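Local coordinates for protein beta-galactoside alpha-2,6-sialyltransferase (Photobacterium sp., PDB 2Z4T) that transfers sialic acid from a CMP-linked donor to galactosides such as lactose through an alpha-2,6 linkage, as a GT-B-fold sialyltransferase, at residues A[112-117]-A[191-196]; A[281-286]-A[308-313]. All blocks are in the same frame, centred on the assembly; numbering follows the deposited sequence.

Contact 1 of 2, residues A[112-117]-A[191-196]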
ATOM      1  N   VAL A 112      19.421  21.543  -0.720  1.00 41.49           N
ATOM      2  CA  VAL A 112      20.097  20.312  -1.126  1.00 40.91           C
ATOM      3  C   VAL A 112      19.876  19.214  -0.074  1.00 41.26           C
ATOM      4  O   VAL A 112      20.205  19.386   1.107  1.00 40.53           O
ATOM      5  CB  VAL A 112      21.628  20.500  -1.405  1.00 40.70           C
ATOM      6  CG1 VAL A 112      22.210  19.207  -1.978  1.00 38.42           C
ATOM      7  CG2 VAL A 112      21.892  21.675  -2.376  1.00 39.64           C
ATOM      8  N   VAL A 113      19.304  18.094  -0.510  1.00 41.35           N
ATOM      9  CA  VAL A 113      18.916  17.019   0.417  1.00 41.89           C
ATOM     10  C   VAL A 113      19.489  15.711  -0.107  1.00 42.27           C
ATOM     11  O   VAL A 113      19.742  15.590  -1.318  1.00 42.71           O
ATOM     12  CB  VAL A 113      17.375  16.912   0.556  1.00 41.90           C
ATOM     13  CG1 VAL A 113      16.757  18.273   1.018  1.00 40.71           C
ATOM     14  CG2 VAL A 113      16.740  16.457  -0.774  1.00 41.85           C
ATOM     15  N   ALA A 114      19.709  14.746   0.783  1.00 41.83           N
ATOM     16  CA  ALA A 114      20.195  13.429   0.359  1.00 42.03           C
ATOM     17  C   ALA A 114      19.307  12.808  -0.734  1.00 42.33           C
ATOM     18  O   ALA A 114      18.072  12.902  -0.664  1.00 42.47           O
ATOM     19  CB  ALA A 114      20.290  12.491   1.546  1.00 41.83           C
ATOM     20  N   PRO A 115      19.928  12.199  -1.761  1.00 42.52           N
ATOM     21  CA  PRO A 115      19.180  11.349  -2.691  1.00 42.64           C
ATOM     22  C   PRO A 115      18.453  10.265  -1.887  1.00 43.18           C
ATOM     23  O   PRO A 115      19.009   9.706  -0.926  1.00 43.47           O
ATOM     24  CB  PRO A 115      20.278  10.703  -3.535  1.00 42.69           C
ATOM     25  CG  PRO A 115      21.429  11.669  -3.461  1.00 42.85           C
ATOM     26  CD  PRO A 115      21.364  12.278  -2.097  1.00 42.18           C
ATOM     27  N   SER A 116      17.211   9.990  -2.249  1.00 43.52           N
ATOM     28  CA  SER A 116      16.415   9.031  -1.497  1.00 43.57           C
ATOM     29  C   SER A 116      15.634   8.074  -2.399  1.00 43.87           C
ATOM     30  O   SER A 116      15.267   8.382  -3.546  1.00 43.87           O
ATOM     31  CB  SER A 116      15.477   9.746  -0.532  1.00 43.54           C
ATOM     32  OG  SER A 116      14.439  10.379  -1.258  1.00 43.00           O
ATOM     33  N   LEU A 117      15.401   6.896  -1.856  1.00 44.07           N
ATOM     34  CA  LEU A 117      14.703   5.850  -2.559  1.00 44.18           C
ATOM     35  C   LEU A 117      13.625   5.290  -1.626  1.00 43.97           C
ATOM     36  O   LEU A 117      13.801   5.210  -0.376  1.00 43.61           O
ATOM     37  CB  LEU A 117      15.702   4.779  -2.984  1.00 44.09           C
ATOM     38  CG  LEU A 117      15.265   3.707  -3.976  1.00 45.62           C
ATOM     39  CD1 LEU A 117      14.823   4.334  -5.284  1.00 47.39           C
ATOM     40  CD2 LEU A 117      16.389   2.709  -4.215  1.00 45.27           C
ATOM     41  N   LYS A 191      24.904   6.951  -6.214  1.00 50.90           N
ATOM     42  CA  LYS A 191      24.585   8.094  -5.375  1.00 50.54           C
ATOM     43  C   LYS A 191      25.596   8.233  -4.241  1.00 50.15           C
ATOM     44  O   LYS A 191      26.004   7.234  -3.621  1.00 50.55           O
ATOM     45  CB  LYS A 191      23.161   7.959  -4.836  1.00 50.67           C
ATOM     46  CG  LYS A 191      22.097   8.003  -5.940  1.00 51.01           C
ATOM     47  CD  LYS A 191      22.246   9.278  -6.742  1.00 53.90           C
ATOM     48  CE  LYS A 191      20.957   9.662  -7.432  1.00 56.02           C
ATOM     49  NZ  LYS A 191      20.736   8.792  -8.603  1.00 56.44           N
ATOM     50  N   HIS A 192      26.016   9.450  -3.940  1.00 49.18           N
ATOM     51  CA  HIS A 192      27.064   9.486  -2.943  0.50 48.86           C
ATOM     52  C   HIS A 192      26.644   9.227  -1.510  1.00 48.32           C
ATOM     53  O   HIS A 192      27.425   8.597  -0.787  1.00 48.58           O
ATOM     54  CB  HIS A 192      28.153  10.540  -3.189  0.50 48.92           C
ATOM     55  CG  HIS A 192      29.138  10.084  -4.216  0.50 48.87           C
ATOM     56  ND1 HIS A 192      30.393   9.620  -3.892  0.50 49.06           N
ATOM     57  CD2 HIS A 192      29.004   9.904  -5.552  0.50 48.37           C
ATOM     58  CE1 HIS A 192      31.009   9.227  -4.992  0.50 48.68           C
ATOM     59  NE2 HIS A 192      30.188   9.388  -6.012  0.50 48.41           N
ATOM     60  N   ARG A 193      25.426   9.608  -1.129  1.00 47.53           N
ATOM     61  CA  ARG A 193      24.785   9.128   0.094  1.00 46.39           C
ATOM     62  C   ARG A 193      23.354   8.800  -0.369  1.00 46.35           C
ATOM     63  O   ARG A 193      22.861   9.431  -1.302  1.00 46.26           O
ATOM     64  CB  ARG A 193      24.798  10.185   1.210  1.00 46.13           C
ATOM     65  CG  ARG A 193      24.105  11.497   0.815  1.00 45.87           C
ATOM     66  CD  ARG A 193      24.082  12.535   1.916  1.00 45.21           C
ATOM     67  NE  ARG A 193      23.634  13.826   1.382  1.00 43.72           N
ATOM     68  CZ  ARG A 193      22.938  14.734   2.075  1.00 44.28           C
ATOM     69  NH1 ARG A 193      22.588  14.496   3.347  1.00 43.77           N
ATOM     70  NH2 ARG A 193      22.575  15.875   1.496  1.00 41.24           N
ATOM     71  N   LEU A 194      22.710   7.811   0.258  1.00 45.48           N
ATOM     72  CA  LEU A 194      21.385   7.356  -0.156  1.00 45.00           C
ATOM     73  C   LEU A 194      20.541   6.949   1.044  1.00 44.84           C
ATOM     74  O   LEU A 194      20.940   6.072   1.824  1.00 44.56           O
ATOM     75  CB  LEU A 194      21.481   6.194  -1.165  1.00 44.89           C
ATOM     76  CG  LEU A 194      20.166   5.765  -1.843  1.00 45.79           C
ATOM     77  CD1 LEU A 194      19.598   6.869  -2.781  1.00 44.73           C
ATOM     78  CD2 LEU A 194      20.311   4.428  -2.591  1.00 44.48           C
ATOM     79  N   ASN A 195      19.401   7.621   1.204  1.00 44.36           N
ATOM     80  CA  ASN A 195      18.372   7.172   2.130  1.00 44.54           C
ATOM     81  C   ASN A 195      17.420   6.206   1.426  1.00 43.92           C
ATOM     82  O   ASN A 195      16.900   6.515   0.346  1.00 43.75           O
ATOM     83  CB  ASN A 195      17.601   8.354   2.731  1.00 44.46           C
ATOM     84  CG  ASN A 195      18.432   9.145   3.733  1.00 46.01           C
ATOM     85  OD1 ASN A 195      19.376   8.626   4.347  1.00 45.97           O
ATOM     86  ND2 ASN A 195      18.088  10.411   3.898  1.00 47.29           N
ATOM     87  N   VAL A 196      17.225   5.032   2.023  1.00 43.11           N
ATOM     88  CA  VAL A 196      16.277   4.036   1.496  1.00 43.02           C
ATOM     89  C   VAL A 196      15.151   3.739   2.493  1.00 42.94           C
ATOM     90  O   VAL A 196      15.398   3.466   3.675  1.00 42.83           O
ATOM     91  CB  VAL A 196      16.977   2.708   1.105  1.00 42.61           C
ATOM     92  CG1 VAL A 196      15.965   1.683   0.634  1.00 42.39           C
ATOM     93  CG2 VAL A 196      18.018   2.946   0.035  1.00 42.10           C
TER
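R193 lays its guanidinium against the backbone at A114, while S116 and L117 pair in parallel with N195 and V196. Two backbone hydrogen bonds carry the pairing. N195 N gives its proton to P115 O at 3.0 Å, and N195 O accepts from L117 N at 2.7 Å, almost in line with its C=O bond (170°). N195 is thus gripped through both its N-H and its carbonyl, the alternation proper to parallel strands. CA-H...O contacts supplement these bonds: L194 CA lies 3.4 Å from P115 O, and S116 CA 3.2 Å from N195 O.

Before the paired residues, side chains of each segment meet side chains and backbone of the other. The R193 chain, extended from CG to NE, carries its head past A114, whose CB is 3.5 Å from CZ. A114 N sits over one face of the guanidinium, toward its rim, 3.2 Å from NH2; both are donors and no bond joins them. Their acceptors lie elsewhere: NH2 pairs with D36, NH1 forms a salt bridge with D87, and the same D87 carboxylate oxygen accepts from A114 N. On the P115 ring, CD rests 3.3 Å from R193 O, and the aliphatic chain of K191 passes obliquely beside CB and CG. L194 CD1 packs against P115 CB at 4.0 Å.

V112 and V113 still belong to the N-terminal beta-sandwich, through backbone hydrogen bonds to E88 and I34, whereas strand 116-117 enters the sialyltransferase sheet between strands 146-151 and 194-201, with strand 222-230 beyond the latter.

Contact 2 of 2, residues A[281-286]-A[308-313]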
ATOM      1  N   ASN A 281      11.102  -9.886  13.137  1.00 39.75           N
ATOM      2  CA  ASN A 281      12.388  -9.406  13.638  1.00 39.80           C
ATOM      3  C   ASN A 281      12.924  -8.175  12.923  1.00 39.98           C
ATOM      4  O   ASN A 281      13.997  -7.676  13.300  1.00 40.13           O
ATOM      5  CB  ASN A 281      13.441 -10.516  13.616  1.00 40.00           C
ATOM      6  CG  ASN A 281      13.417 -11.350  14.860  1.00 40.69           C
ATOM      7  OD1 ASN A 281      12.941 -12.483  14.855  1.00 43.68           O
ATOM      8  ND2 ASN A 281      13.912 -10.794  15.944  1.00 41.03           N
ATOM      9  N   TRP A 282      12.193  -7.660  11.925  1.00 40.02           N
ATOM     10  CA  TRP A 282      12.663  -6.464  11.201  1.00 40.72           C
ATOM     11  C   TRP A 282      13.067  -5.335  12.152  1.00 40.87           C
ATOM     12  O   TRP A 282      14.116  -4.713  11.975  1.00 40.97           O
ATOM     13  CB  TRP A 282      11.660  -5.972  10.133  1.00 40.84           C
ATOM     14  CG  TRP A 282      11.452  -6.973   9.015  1.00 41.15           C
ATOM     15  CD1 TRP A 282      10.279  -7.600   8.675  1.00 40.32           C
ATOM     16  CD2 TRP A 282      12.452  -7.490   8.122  1.00 40.27           C
ATOM     17  NE1 TRP A 282      10.491  -8.464   7.629  1.00 39.62           N
ATOM     18  CE2 TRP A 282      11.812  -8.410   7.266  1.00 40.53           C
ATOM     19  CE3 TRP A 282      13.816  -7.244   7.949  1.00 39.77           C
ATOM     20  CZ2 TRP A 282      12.500  -9.096   6.256  1.00 41.61           C
ATOM     21  CZ3 TRP A 282      14.501  -7.937   6.952  1.00 40.94           C
ATOM     22  CH2 TRP A 282      13.843  -8.845   6.118  1.00 40.78           C
ATOM     23  N   GLN A 283      12.249  -5.123  13.176  1.00 40.91           N
ATOM     24  CA  GLN A 283      12.438  -4.038  14.142  1.00 41.56           C
ATOM     25  C   GLN A 283      13.667  -4.212  15.025  1.00 41.90           C
ATOM     26  O   GLN A 283      14.141  -3.242  15.630  1.00 42.52           O
ATOM     27  CB  GLN A 283      11.185  -3.890  15.030  1.00 41.58           C
ATOM     28  CG  GLN A 283      11.075  -4.896  16.191  1.00 40.63           C
ATOM     29  CD  GLN A 283      10.683  -6.303  15.757  1.00 40.75           C
ATOM     30  OE1 GLN A 283      10.655  -6.625  14.568  1.00 39.66           O
ATOM     31  NE2 GLN A 283      10.378  -7.151  16.734  1.00 41.31           N
ATOM     32  N   LYS A 284      14.171  -5.440  15.122  1.00 41.73           N
ATOM     33  CA  LYS A 284      15.382  -5.697  15.900  1.00 41.50           C
ATOM     34  C   LYS A 284      16.647  -5.350  15.126  1.00 41.62           C
ATOM     35  O   LYS A 284      17.715  -5.266  15.714  1.00 41.66           O
ATOM     36  CB  LYS A 284      15.444  -7.162  16.332  1.00 41.36           C
ATOM     37  CG  LYS A 284      14.349  -7.590  17.285  1.00 41.90           C
ATOM     38  CD  LYS A 284      14.465  -6.895  18.628  1.00 40.92           C
ATOM     39  CE  LYS A 284      13.112  -6.787  19.274  1.00 43.36           C
ATOM     40  NZ  LYS A 284      13.211  -6.578  20.734  1.00 44.12           N
ATOM     41  N   LEU A 285      16.528  -5.156  13.808  1.00 42.08           N
ATOM     42  CA  LEU A 285      17.699  -4.944  12.951  1.00 41.83           C
ATOM     43  C   LEU A 285      17.672  -3.625  12.218  1.00 42.17           C
ATOM     44  O   LEU A 285      18.695  -3.202  11.679  1.00 42.81           O
ATOM     45  CB  LEU A 285      17.855  -6.079  11.935  1.00 41.82           C
ATOM     46  CG  LEU A 285      18.114  -7.504  12.453  1.00 41.54           C
ATOM     47  CD1 LEU A 285      17.825  -8.526  11.380  1.00 41.49           C
ATOM     48  CD2 LEU A 285      19.536  -7.631  12.870  1.00 41.07           C
ATOM     49  N   TYR A 286      16.511  -2.975  12.180  1.00 41.86           N
ATOM     50  CA  TYR A 286      16.335  -1.774  11.387  1.00 41.87           C
ATOM     51  C   TYR A 286      15.271  -0.937  12.050  1.00 41.93           C
ATOM     52  O   TYR A 286      14.480  -1.469  12.820  1.00 42.93           O
ATOM     53  CB  TYR A 286      15.874  -2.122   9.966  1.00 42.06           C
ATOM     54  CG  TYR A 286      16.867  -2.908   9.158  1.00 41.75           C
ATOM     55  CD1 TYR A 286      16.754  -4.296   9.039  1.00 42.64           C
ATOM     56  CD2 TYR A 286      17.917  -2.275   8.506  1.00 42.37           C
ATOM     57  CE1 TYR A 286      17.682  -5.039   8.311  1.00 41.83           C
ATOM     58  CE2 TYR A 286      18.855  -3.008   7.763  1.00 42.66           C
ATOM     59  CZ  TYR A 286      18.722  -4.395   7.670  1.00 42.66           C
ATOM     60  OH  TYR A 286      19.632  -5.129   6.933  1.00 42.87           O
ATOM     61  N   ARG A 308       3.702  -9.365  21.159  1.00 42.55           N
ATOM     62  CA  ARG A 308       3.380  -7.952  21.323  1.00 42.78           C
ATOM     63  C   ARG A 308       4.510  -7.183  22.041  1.00 42.82           C
ATOM     64  O   ARG A 308       4.933  -6.131  21.547  1.00 42.55           O
ATOM     65  CB  ARG A 308       1.992  -7.771  21.952  1.00 42.73           C
ATOM     66  CG  ARG A 308       1.960  -6.931  23.193  1.00 44.52           C
ATOM     67  CD  ARG A 308       0.859  -5.932  23.210  1.00 44.19           C
ATOM     68  NE  ARG A 308      -0.306  -6.375  23.980  1.00 46.31           N
ATOM     69  CZ  ARG A 308      -0.329  -6.674  25.284  1.00 45.86           C
ATOM     70  NH1 ARG A 308       0.772  -6.643  26.023  1.00 44.42           N
ATOM     71  NH2 ARG A 308      -1.476  -7.040  25.847  1.00 44.89           N
ATOM     72  N   ASP A 309       5.015  -7.728  23.158  1.00 42.91           N
ATOM     73  CA  ASP A 309       6.208  -7.184  23.847  1.00 43.48           C
ATOM     74  C   ASP A 309       7.382  -7.065  22.901  1.00 42.93           C
ATOM     75  O   ASP A 309       8.071  -6.047  22.887  1.00 42.86           O
ATOM     76  CB  ASP A 309       6.680  -8.085  25.006  1.00 43.86           C
ATOM     77  CG  ASP A 309       5.769  -8.024  26.214  1.00 46.23           C
ATOM     78  OD1 ASP A 309       4.849  -7.169  26.217  1.00 47.39           O
ATOM     79  OD2 ASP A 309       5.975  -8.841  27.155  1.00 47.42           O
ATOM     80  N   TYR A 310       7.610  -8.131  22.136  1.00 42.25           N
ATOM     81  CA  TYR A 310       8.789  -8.253  21.298  1.00 41.67           C
ATOM     82  C   TYR A 310       8.804  -7.240  20.152  1.00 42.11           C
ATOM     83  O   TYR A 310       9.871  -6.691  19.822  1.00 42.37           O
ATOM     84  CB  TYR A 310       8.896  -9.673  20.758  1.00 40.96           C
ATOM     85  CG  TYR A 310      10.227  -9.994  20.136  1.00 40.75           C
ATOM     86  CD1 TYR A 310      11.310 -10.405  20.927  1.00 40.57           C
ATOM     87  CD2 TYR A 310      10.415  -9.898  18.752  1.00 39.15           C
ATOM     88  CE1 TYR A 310      12.548 -10.717  20.361  1.00 38.82           C
ATOM     89  CE2 TYR A 310      11.635 -10.210  18.182  1.00 40.14           C
ATOM     90  CZ  TYR A 310      12.707 -10.622  18.994  1.00 39.57           C
ATOM     91  OH  TYR A 310      13.927 -10.928  18.429  1.00 38.17           O
ATOM     92  N   ILE A 311       7.641  -6.998  19.542  1.00 41.79           N
ATOM     93  CA  ILE A 311       7.538  -5.969  18.513  1.00 41.85           C
ATOM     94  C   ILE A 311       7.617  -4.565  19.146  1.00 42.70           C
ATOM     95  O   ILE A 311       8.073  -3.609  18.488  1.00 43.10           O
ATOM     96  CB  ILE A 311       6.276  -6.146  17.645  1.00 41.54           C
ATOM     97  CG1 ILE A 311       6.323  -7.507  16.939  1.00 40.64           C
ATOM     98  CG2 ILE A 311       6.186  -5.048  16.596  1.00 41.50           C
ATOM     99  CD1 ILE A 311       5.015  -8.013  16.424  1.00 37.06           C
ATOM    100  N   GLY A 312       7.200  -4.455  20.420  1.00 42.84           N
ATOM    101  CA  GLY A 312       7.336  -3.222  21.204  1.00 42.93           C
ATOM    102  C   GLY A 312       6.749  -2.019  20.494  1.00 43.79           C
ATOM    103  O   GLY A 312       5.665  -2.090  19.909  1.00 43.32           O
ATOM    104  N   ASP A 313       7.471  -0.910  20.510  1.00 44.28           N
ATOM    105  CA  ASP A 313       6.925   0.315  19.942  1.00 45.34           C
ATOM    106  C   ASP A 313       7.047   0.396  18.407  1.00 44.92           C
ATOM    107  O   ASP A 313       6.935   1.475  17.836  1.00 45.91           O
ATOM    108  CB  ASP A 313       7.497   1.559  20.652  1.00 46.18           C
ATOM    109  CG  ASP A 313       9.017   1.722  20.448  1.00 50.16           C
ATOM    110  OD1 ASP A 313       9.540   1.284  19.382  1.00 51.01           O
ATOM    111  OD2 ASP A 313       9.688   2.286  21.364  1.00 53.64           O
TER
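K284 lies over one face of the Y310 ring, its CE centred on the ring 3.9 Å from the centroid and only 13° off the normal. The ammonium NZ follows at 4.3 Å over the same face, so a CH-pi contact and a cation-pi contact share one ring. Nearer the backbone of K284, CG is set beside the phenol end, 3.6 Å from Y310 OH, by a first torsion that holds it anti to the lysine's own carbonyl carbon (chi1 -65°). The carbonyl oxygen of Y310 is also close to the lysine, 3.3 Å from K284 CE.

Q283 approaches that oxygen as well. Its NE2 donates to Y310 O at 3.2 Å with a fairly straight N-H...O angle of 159°. The donor stands above the carbonyl plane, while the oxygen lies close to the plane of the glutamine amide. That amide is nearly perpendicular to the Y310 ring, and NE2 comes within 3.4 Å of CD2. Q283 NE2 has a second acceptor in Y280 O, and OE1 takes a weak hydrogen bond from Y290, which ties the amide to its surroundings at both ends. Next in the helix, I311 points its CB away from segment 281-286, yet its CA lies 3.6 Å from Q283 NE2, and its side chain packs on Y290 and F292 of strand 288-292.

The junction between the short, weakly bonded helix 282-285 and the last turn of helix 305-311 is thus largely polar and aromatic. A lysine charge set over the electron-rich face of a tyrosine, beside a carbonyl that accepts from a neutral amide, would be expected to add some electrostatic attraction, with no ion pair between the two segments.

In the fold
From the N terminus, the chain builds the immunoglobulin-like sandwich, and the long strand 103-122 leads out of it into the GT-B part. Contact 1 is made where that strand enters the sialyltransferase sheet, closing a loop of 73 residues that runs through strand 146-151 and helix 178-190. Contact 2 closes later, around 21 residues that include strand 288-292, and joins helix 282-285, just before that strand in the chain, to helix 305-311, which follows it. The two loops follow in series and neither nest nor cross. The contacts, about 26 Å apart between centres and 8 Å between nearest atoms, do not touch, yet strands 194-201, 222-230 and 288-292, paired in turn, connect both.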